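PDB 1VKF: glycerol uptake operon antiterminator-related protein from Thermotoga maritima, which is of unknown detailed function but probably resembles glycerol-3-phosphate responsive antiterminators that control glycerol uptake operons, and is built on a TIM-barrel fold. Local coordinates for residues A[40-45]-A[76-81]; A[71-76]-A[95-100]. One frame throughout, in Å; residues are numbered along the deposited sequence. Where two conformers were deposited one is given.

Interaction 1. Residues A[40-45]-A[76-81]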
ATOM      1  N   SER A  40      11.075   1.164   7.198  1.00  8.86           N
ATOM      2  CA  SER A  40      11.336   1.371   8.606  1.00  8.10           C
ATOM      3  C   SER A  40      12.376   0.332   9.003  1.00  8.22           C
ATOM      4  O   SER A  40      13.047  -0.249   8.144  1.00  7.87           O
ATOM      5  CB  SER A  40      10.012   1.241   9.451  1.00  8.21           C
ATOM      6  OG  SER A  40      10.238   1.511  10.840  1.00  8.98           O
ATOM      7  N   ASP A  41      12.452   0.043  10.289  1.00  8.89           N
ATOM      8  CA  ASP A  41      13.326  -1.039  10.795  1.00  8.53           C
ATOM      9  C   ASP A  41      12.693  -1.595  12.071  1.00  9.55           C
ATOM     10  O   ASP A  41      11.858  -0.954  12.711  1.00  7.28           O
ATOM     11  CB  ASP A  41      14.798  -0.616  10.926  1.00  9.52           C
ATOM     12  CG  ASP A  41      15.064   0.381  12.032  1.00 15.21           C
ATOM     13  OD1 ASP A  41      14.880   0.066  13.221  1.00 11.74           O
ATOM     14  OD2 ASP A  41      15.495   1.491  11.758  1.00 22.75           O
ATOM     15  N   ILE A  42      13.157  -2.768  12.442  0.50  8.31           N
ATOM     16  CA  ILE A  42      12.538  -3.508  13.495  0.50  8.94           C
ATOM     17  C   ILE A  42      12.707  -2.846  14.869  0.50  8.29           C
ATOM     18  O   ILE A  42      11.840  -3.003  15.739  0.50 10.48           O
ATOM     19  CB  ILE A  42      13.096  -4.945  13.454  0.50 11.49           C
ATOM     20  CG1 ILE A  42      12.202  -5.871  14.234  0.50  9.24           C
ATOM     21  CG2 ILE A  42      14.515  -4.991  14.004  0.50  8.96           C
ATOM     22  CD1 ILE A  42      12.592  -7.343  14.026  0.50  9.84           C
ATOM     23  N   LEU A  43      13.760  -2.054  15.028  1.00  8.46           N
ATOM     24  CA  LEU A  43      14.087  -1.429  16.306  1.00  6.40           C
ATOM     25  C   LEU A  43      13.196  -0.212  16.456  1.00  6.38           C
ATOM     26  O   LEU A  43      12.951   0.193  17.586  1.00  9.21           O
ATOM     27  CB  LEU A  43      15.557  -0.994  16.311  1.00  6.29           C
ATOM     28  CG  LEU A  43      16.573  -2.173  16.151  1.00  7.81           C
ATOM     29  CD1 LEU A  43      18.039  -1.684  16.029  1.00 14.09           C
ATOM     30  CD2 LEU A  43      16.428  -3.003  17.348  1.00 16.95           C
ATOM     31  N   ASN A  44      12.842   0.410  15.349  1.00  6.84           N
ATOM     32  CA  ASN A  44      12.189   1.728  15.446  1.00 11.39           C
ATOM     33  C   ASN A  44      10.775   1.806  14.937  1.00  8.97           C
ATOM     34  O   ASN A  44      10.176   2.917  15.012  1.00 10.40           O
ATOM     35  CB  ASN A  44      13.032   2.781  14.752  1.00  6.90           C
ATOM     36  CG  ASN A  44      14.376   3.069  15.464  1.00 14.32           C
ATOM     37  OD1 ASN A  44      14.438   3.851  16.388  1.00 13.78           O
ATOM     38  ND2 ASN A  44      15.410   2.410  15.037  1.00  7.71           N
ATOM     39  N   LEU A  45      10.207   0.684  14.453  1.00  8.42           N
ATOM     40  CA  LEU A  45       8.933   0.700  13.784  1.00 10.47           C
ATOM     41  C   LEU A  45       7.855   1.211  14.751  1.00  8.25           C
ATOM     42  O   LEU A  45       6.998   2.025  14.388  1.00  8.33           O
ATOM     43  CB  LEU A  45       8.571  -0.692  13.323  1.00  8.64           C
ATOM     44  CG  LEU A  45       7.194  -0.835  12.677  1.00  7.07           C
ATOM     45  CD1 LEU A  45       7.010  -0.028  11.442  1.00  9.34           C
ATOM     46  CD2 LEU A  45       6.882  -2.316  12.454  1.00 10.53           C
ATOM     47  N   ILE A  76       4.240 -10.673  10.838  1.00  6.61           N
ATOM     48  CA  ILE A  76       2.990  -9.909  10.680  1.00  8.00           C
ATOM     49  C   ILE A  76       2.422  -9.491  12.043  1.00  9.79           C
ATOM     50  O   ILE A  76       2.023  -8.319  12.228  1.00  8.84           O
ATOM     51  CB  ILE A  76       1.930 -10.727   9.908  1.00  8.54           C
ATOM     52  CG1 ILE A  76       2.321 -10.984   8.457  1.00 12.28           C
ATOM     53  CG2 ILE A  76       0.586 -10.039   9.993  1.00 15.82           C
ATOM     54  CD1 ILE A  76       1.680 -12.226   7.878  1.00 16.94           C
ATOM     55  N   LEU A  77       2.439 -10.418  13.013  1.00  6.36           N
ATOM     56  CA  LEU A  77       2.007 -10.133  14.388  1.00  6.16           C
ATOM     57  C   LEU A  77       2.903  -9.090  15.059  1.00  2.93           C
ATOM     58  O   LEU A  77       2.383  -8.276  15.820  1.00  6.63           O
ATOM     59  CB  LEU A  77       1.936 -11.383  15.273  1.00  4.06           C
ATOM     60  CG  LEU A  77       0.851 -12.342  14.808  1.00  7.13           C
ATOM     61  CD1 LEU A  77       0.905 -13.625  15.623  1.00  7.76           C
ATOM     62  CD2 LEU A  77      -0.514 -11.670  14.841  1.00 14.36           C
ATOM     63  N   PHE A  78       4.224  -9.025  14.764  1.00  8.38           N
ATOM     64  CA  PHE A  78       5.078  -8.008  15.255  1.00 10.45           C
ATOM     65  C   PHE A  78       4.702  -6.628  14.749  1.00  9.52           C
ATOM     66  O   PHE A  78       4.669  -5.668  15.521  1.00  7.31           O
ATOM     67  CB  PHE A  78       6.531  -8.324  14.828  1.00  5.85           C
ATOM     68  CG  PHE A  78       7.543  -7.346  15.291  1.00  5.65           C
ATOM     69  CD1 PHE A  78       7.793  -6.255  14.515  1.00 10.03           C
ATOM     70  CD2 PHE A  78       8.190  -7.532  16.502  1.00  7.57           C
ATOM     71  CE1 PHE A  78       8.755  -5.304  14.917  1.00  8.02           C
ATOM     72  CE2 PHE A  78       9.165  -6.613  16.919  1.00 10.00           C
ATOM     73  CZ  PHE A  78       9.420  -5.493  16.126  1.00 14.15           C
ATOM     74  N   VAL A  79       4.375  -6.551  13.461  1.00  9.33           N
ATOM     75  CA  VAL A  79       3.996  -5.300  12.870  1.00  7.76           C
ATOM     76  C   VAL A  79       2.622  -4.846  13.486  1.00  6.00           C
ATOM     77  O   VAL A  79       2.442  -3.653  13.760  1.00  9.05           O
ATOM     78  CB  VAL A  79       3.945  -5.437  11.314  1.00  7.13           C
ATOM     79  CG1 VAL A  79       3.331  -4.208  10.712  1.00  8.78           C
ATOM     80  CG2 VAL A  79       5.363  -5.656  10.806  1.00  9.57           C
ATOM     81  N   LYS A  80       1.696  -5.773  13.712  1.00  8.17           N
ATOM     82  CA  LYS A  80       0.457  -5.439  14.396  1.00 10.67           C
ATOM     83  C   LYS A  80       0.701  -4.925  15.823  1.00 11.97           C
ATOM     84  O   LYS A  80       0.176  -3.860  16.218  1.00 12.96           O
ATOM     85  CB  LYS A  80      -0.514  -6.634  14.376  1.00 11.80           C
ATOM     86  CG  LYS A  80      -1.893  -6.333  14.965  1.00 22.51           C
ATOM     87  CD  LYS A  80      -2.715  -5.522  13.952  1.00 29.20           C
ATOM     88  CE  LYS A  80      -4.166  -5.307  14.403  1.00 37.29           C
ATOM     89  NZ  LYS A  80      -4.283  -4.023  15.145  1.00 34.68           N
ATOM     90  N   LYS A  81       1.559  -5.614  16.563  1.00 14.16           N
ATOM     91  CA  LYS A  81       1.951  -5.178  17.937  1.00 13.77           C
ATOM     92  C   LYS A  81       2.593  -3.809  17.972  1.00 12.57           C
ATOM     93  O   LYS A  81       2.439  -3.013  18.944  1.00 12.18           O
ATOM     94  CB  LYS A  81       2.922  -6.198  18.534  1.00 17.79           C
ATOM     95  CG  LYS A  81       2.269  -7.449  19.074  1.00 29.41           C
ATOM     96  CD  LYS A  81       2.931  -7.939  20.379  1.00 34.17           C
ATOM     97  CE  LYS A  81       2.032  -8.968  21.066  1.00 34.48           C
ATOM     98  NZ  LYS A  81       2.727  -9.739  22.140  1.00 43.75           N
TER

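Interaction 2. Residues A[71-76]-A[95-100]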
ATOM      1  N   GLU A  71       9.678 -12.843   7.209  1.00 13.01           N
ATOM      2  CA  GLU A  71       8.383 -13.056   6.594  1.00 13.79           C
ATOM      3  C   GLU A  71       7.591 -13.972   7.484  1.00 12.46           C
ATOM      4  O   GLU A  71       8.151 -14.675   8.337  1.00 14.62           O
ATOM      5  CB  GLU A  71       8.538 -13.585   5.161  1.00 14.91           C
ATOM      6  CG  GLU A  71       9.175 -14.929   4.994  1.00 25.46           C
ATOM      7  CD  GLU A  71       9.345 -15.298   3.512  1.00 30.17           C
ATOM      8  OE1 GLU A  71       9.420 -14.378   2.664  1.00 31.07           O
ATOM      9  OE2 GLU A  71       9.391 -16.497   3.202  1.00 45.29           O
ATOM     10  N   GLY A  72       6.289 -13.975   7.271  1.00  9.67           N
ATOM     11  CA  GLY A  72       5.423 -14.932   7.915  1.00 10.25           C
ATOM     12  C   GLY A  72       4.679 -14.443   9.133  1.00  8.17           C
ATOM     13  O   GLY A  72       4.646 -13.263   9.414  1.00  6.49           O
ATOM     14  N   GLU A  73       3.998 -15.372   9.795  1.00  9.77           N
ATOM     15  CA  GLU A  73       3.021 -15.045  10.819  1.00 10.07           C
ATOM     16  C   GLU A  73       3.571 -14.209  11.971  1.00  7.78           C
ATOM     17  O   GLU A  73       2.949 -13.254  12.410  1.00  6.56           O
ATOM     18  CB  GLU A  73       2.388 -16.313  11.345  1.00 11.78           C
ATOM     19  CG  GLU A  73       1.106 -16.083  12.135  1.00 16.38           C
ATOM     20  CD  GLU A  73       0.248 -17.334  12.192  1.00 25.41           C
ATOM     21  OE1 GLU A  73       0.816 -18.426  12.326  1.00 35.09           O
ATOM     22  OE2 GLU A  73      -0.980 -17.225  12.097  1.00 16.00           O
ATOM     23  N   GLU A  74       4.701 -14.627  12.514  1.00  8.31           N
ATOM     24  CA  GLU A  74       5.331 -13.889  13.601  1.00  8.33           C
ATOM     25  C   GLU A  74       5.739 -12.461  13.204  1.00  6.78           C
ATOM     26  O   GLU A  74       5.489 -11.525  13.966  1.00  6.68           O
ATOM     27  CB  GLU A  74       6.527 -14.661  14.187  1.00  8.39           C
ATOM     28  CG  GLU A  74       6.203 -16.051  14.707  1.00  9.96           C
ATOM     29  CD  GLU A  74       6.195 -17.168  13.667  1.00 16.88           C
ATOM     30  OE1 GLU A  74       6.314 -16.919  12.438  1.00 16.86           O
ATOM     31  OE2 GLU A  74       6.024 -18.335  14.096  1.00 16.60           O
ATOM     32  N   ALA A  75       6.268 -12.286  11.991  1.00  8.19           N
ATOM     33  CA  ALA A  75       6.562 -10.959  11.468  1.00  6.14           C
ATOM     34  C   ALA A  75       5.321 -10.091  11.348  1.00  7.39           C
ATOM     35  O   ALA A  75       5.309  -8.923  11.749  1.00  8.05           O
ATOM     36  CB  ALA A  75       7.285 -11.035  10.148  1.00  7.99           C
ATOM     37  N   ILE A  76       4.240 -10.673  10.838  1.00  6.61           N
ATOM     38  CA  ILE A  76       2.990  -9.909  10.680  1.00  8.00           C
ATOM     39  C   ILE A  76       2.422  -9.491  12.043  1.00  9.79           C
ATOM     40  O   ILE A  76       2.023  -8.319  12.228  1.00  8.84           O
ATOM     41  CB  ILE A  76       1.930 -10.727   9.908  1.00  8.54           C
ATOM     42  CG1 ILE A  76       2.321 -10.984   8.457  1.00 12.28           C
ATOM     43  CG2 ILE A  76       0.586 -10.039   9.993  1.00 15.82           C
ATOM     44  CD1 ILE A  76       1.680 -12.226   7.878  1.00 16.94           C
ATOM     45  N   TYR A  95       0.273 -12.270   2.687  1.00 10.04           N
ATOM     46  CA  TYR A  95      -1.092 -11.812   2.504  1.00  8.38           C
ATOM     47  C   TYR A  95      -2.092 -12.814   3.109  1.00  8.37           C
ATOM     48  O   TYR A  95      -2.943 -12.408   3.899  1.00  9.60           O
ATOM     49  CB  TYR A  95      -1.394 -11.595   1.000  1.00  8.80           C
ATOM     50  CG  TYR A  95      -2.789 -11.078   0.794  1.00 10.71           C
ATOM     51  CD1 TYR A  95      -3.030  -9.733   0.851  1.00 15.18           C
ATOM     52  CD2 TYR A  95      -3.860 -11.931   0.631  1.00 14.57           C
ATOM     53  CE1 TYR A  95      -4.247  -9.214   0.715  1.00 18.12           C
ATOM     54  CE2 TYR A  95      -5.157 -11.409   0.510  1.00 19.38           C
ATOM     55  CZ  TYR A  95      -5.307 -10.022   0.583  1.00 14.10           C
ATOM     56  OH  TYR A  95      -6.502  -9.379   0.426  1.00 22.69           O
ATOM     57  N   VAL A  96      -1.950 -14.104   2.789  1.00 10.10           N
ATOM     58  CA  VAL A  96      -2.897 -15.123   3.262  1.00 13.22           C
ATOM     59  C   VAL A  96      -2.837 -15.195   4.800  1.00 11.58           C
ATOM     60  O   VAL A  96      -3.859 -15.300   5.468  1.00  9.66           O
ATOM     61  CB  VAL A  96      -2.663 -16.550   2.632  1.00 13.92           C
ATOM     62  CG1 VAL A  96      -3.611 -17.576   3.220  1.00 22.00           C
ATOM     63  CG2 VAL A  96      -2.884 -16.512   1.127  1.00 19.68           C
ATOM     64  N   VAL A  97      -1.647 -15.119   5.361  1.00  9.92           N
ATOM     65  CA  VAL A  97      -1.490 -15.268   6.782  1.00 10.44           C
ATOM     66  C   VAL A  97      -2.100 -14.038   7.474  1.00 11.45           C
ATOM     67  O   VAL A  97      -2.711 -14.147   8.520  1.00  9.70           O
ATOM     68  CB  VAL A  97       0.024 -15.469   7.164  1.00 13.16           C
ATOM     69  CG1 VAL A  97       0.202 -15.382   8.665  1.00 17.61           C
ATOM     70  CG2 VAL A  97       0.513 -16.803   6.681  1.00 18.26           C
ATOM     71  N   ALA A  98      -1.898 -12.846   6.913  1.00  7.67           N
ATOM     72  CA  ALA A  98      -2.475 -11.640   7.488  1.00 10.53           C
ATOM     73  C   ALA A  98      -3.976 -11.810   7.540  1.00 11.93           C
ATOM     74  O   ALA A  98      -4.561 -11.626   8.569  1.00 12.31           O
ATOM     75  CB  ALA A  98      -2.112 -10.431   6.704  1.00 13.64           C
ATOM     76  N   LYS A  99      -4.558 -12.171   6.415  1.00 11.01           N
ATOM     77  CA  LYS A  99      -6.004 -12.349   6.293  1.00 13.59           C
ATOM     78  C   LYS A  99      -6.558 -13.373   7.297  1.00 13.62           C
ATOM     79  O   LYS A  99      -7.561 -13.120   7.942  1.00 15.25           O
ATOM     80  CB  LYS A  99      -6.323 -12.760   4.850  1.00 15.52           C
ATOM     81  CG  LYS A  99      -7.797 -12.928   4.544  1.00 24.65           C
ATOM     82  CD  LYS A  99      -7.960 -13.516   3.137  1.00 33.27           C
ATOM     83  CE  LYS A  99      -9.334 -13.292   2.538  1.00 36.95           C
ATOM     84  NZ  LYS A  99      -9.212 -13.425   1.068  1.00 31.59           N
ATOM     85  N   LYS A 100      -5.887 -14.511   7.413  1.00 15.00           N
ATOM     86  CA  LYS A 100      -6.239 -15.573   8.363  1.00 14.48           C
ATOM     87  C   LYS A 100      -6.275 -15.068   9.819  1.00 13.76           C
ATOM     88  O   LYS A 100      -7.032 -15.586  10.646  1.00 15.48           O
ATOM     89  CB  LYS A 100      -5.204 -16.692   8.273  1.00 14.07           C
ATOM     90  CG  LYS A 100      -5.500 -17.695   7.158  1.00 27.57           C
TER

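Interaction 1. Residues A[40-45]-A[76-81]
The F78 ring reaches from helix 73-82 toward the turn after strand 34-41, where it meets I42 and L45. Its CG is anti to the backbone N (chi1 -179°), which carries the ring outward from the helix. I42 and F78 cross at about a right angle, and I42 CG1 lies 3.4 Å from F78 CZ, approaching obliquely. I42 CD1 sits over one ring face, 4.2 Å above its plane and displaced toward the rim, while I42 O lies in the ring plane, 3.5 Å from F78 CZ. I42 was deposited in two conformers, so its approach to the ring describes one of them. L45 CD2 lies more loosely against the ring, 4.3 Å from F78 CE1, and also meets V79 CG2 at 4.0 Å. L45 and V79 cross at about a right angle, and both also rest on V61 of strand 58-62. No hydrogen bond joins the segments, so their contact is apolar apart from that ring-edge carbonyl. An alanine in place of F78 would probably open a gap beside I42 and leave L45 with V79 as its remaining partner within 76-81. The turn itself is tied by N44 ND2 to D41 OD1, a 3.0 Å bond on the syn lone pair. The turn that leads from strand 34-41 into helix 45-54 thus meets helix 73-82 while V61 touches both sides, in keeping with the helical layer that surrounds the parallel strands of a TIM barrel.

Interaction 2. Residues A[71-76]-A[95-100]
E73 and V97 bring the backbones of two outer helices of the TIM barrel close together, with their CA atoms 6.1 Å apart; I76 and A98 follow with a CA separation of 6.6 Å. Helix 73-82 starts here: G72 is its N-cap residue, and G72 O accepts the backbone bond from I76 N. The backbone angles of G72 (phi 99°, psi -173°) would jam a CB against the carbonyl O of E71, which accounts for a glycine at this position. N94 OD1 accepts a hydrogen bond from G72 N, so the start of this helix is also tied to the neighbouring helix 92-100. V97 is central among the side chains. With CG1 anti to its backbone N (chi1 170°), that methyl lies 3.6 Å from E73 CA, a close approach of a branch to a helix backbone. The extended E73 chain runs across V97 at about a right angle, its CB also 3.6 Å from V97 CG1. I76 comes to the same methyl obliquely, with CD1 3.6 Å from V97 CG1, so a single branch touches both E73 and I76. I76 CG2 also faces A98 CB at 4.3 Å, and A98 in turn rests on A105 of strand 105-110. The polar end of E73 is secured just beyond the segment, where N101 ND2 hydrogen-bonds both E73 OE2 and V97 O.

Overall arrangement
From the N terminus, strand 34-41 leads into the turn of residues 40-45, and the chain then passes through helix 45-54 and strands 58-62 and 66-67 before helix 73-82 returns to close interaction 1. Interaction 2 opens within that loop, at residues 71-76, and closes after strand 86-89, when helix 92-100 arrives. The two loops therefore cross rather than nest, since their segments alternate along the chain. I76 belongs to both sets of segments, but touches across only interaction 2. With centres 13 Å apart, the contacts make helix 73-82 the common piece linking the 40-45 turn to helix 92-100 round the outside of the barrel.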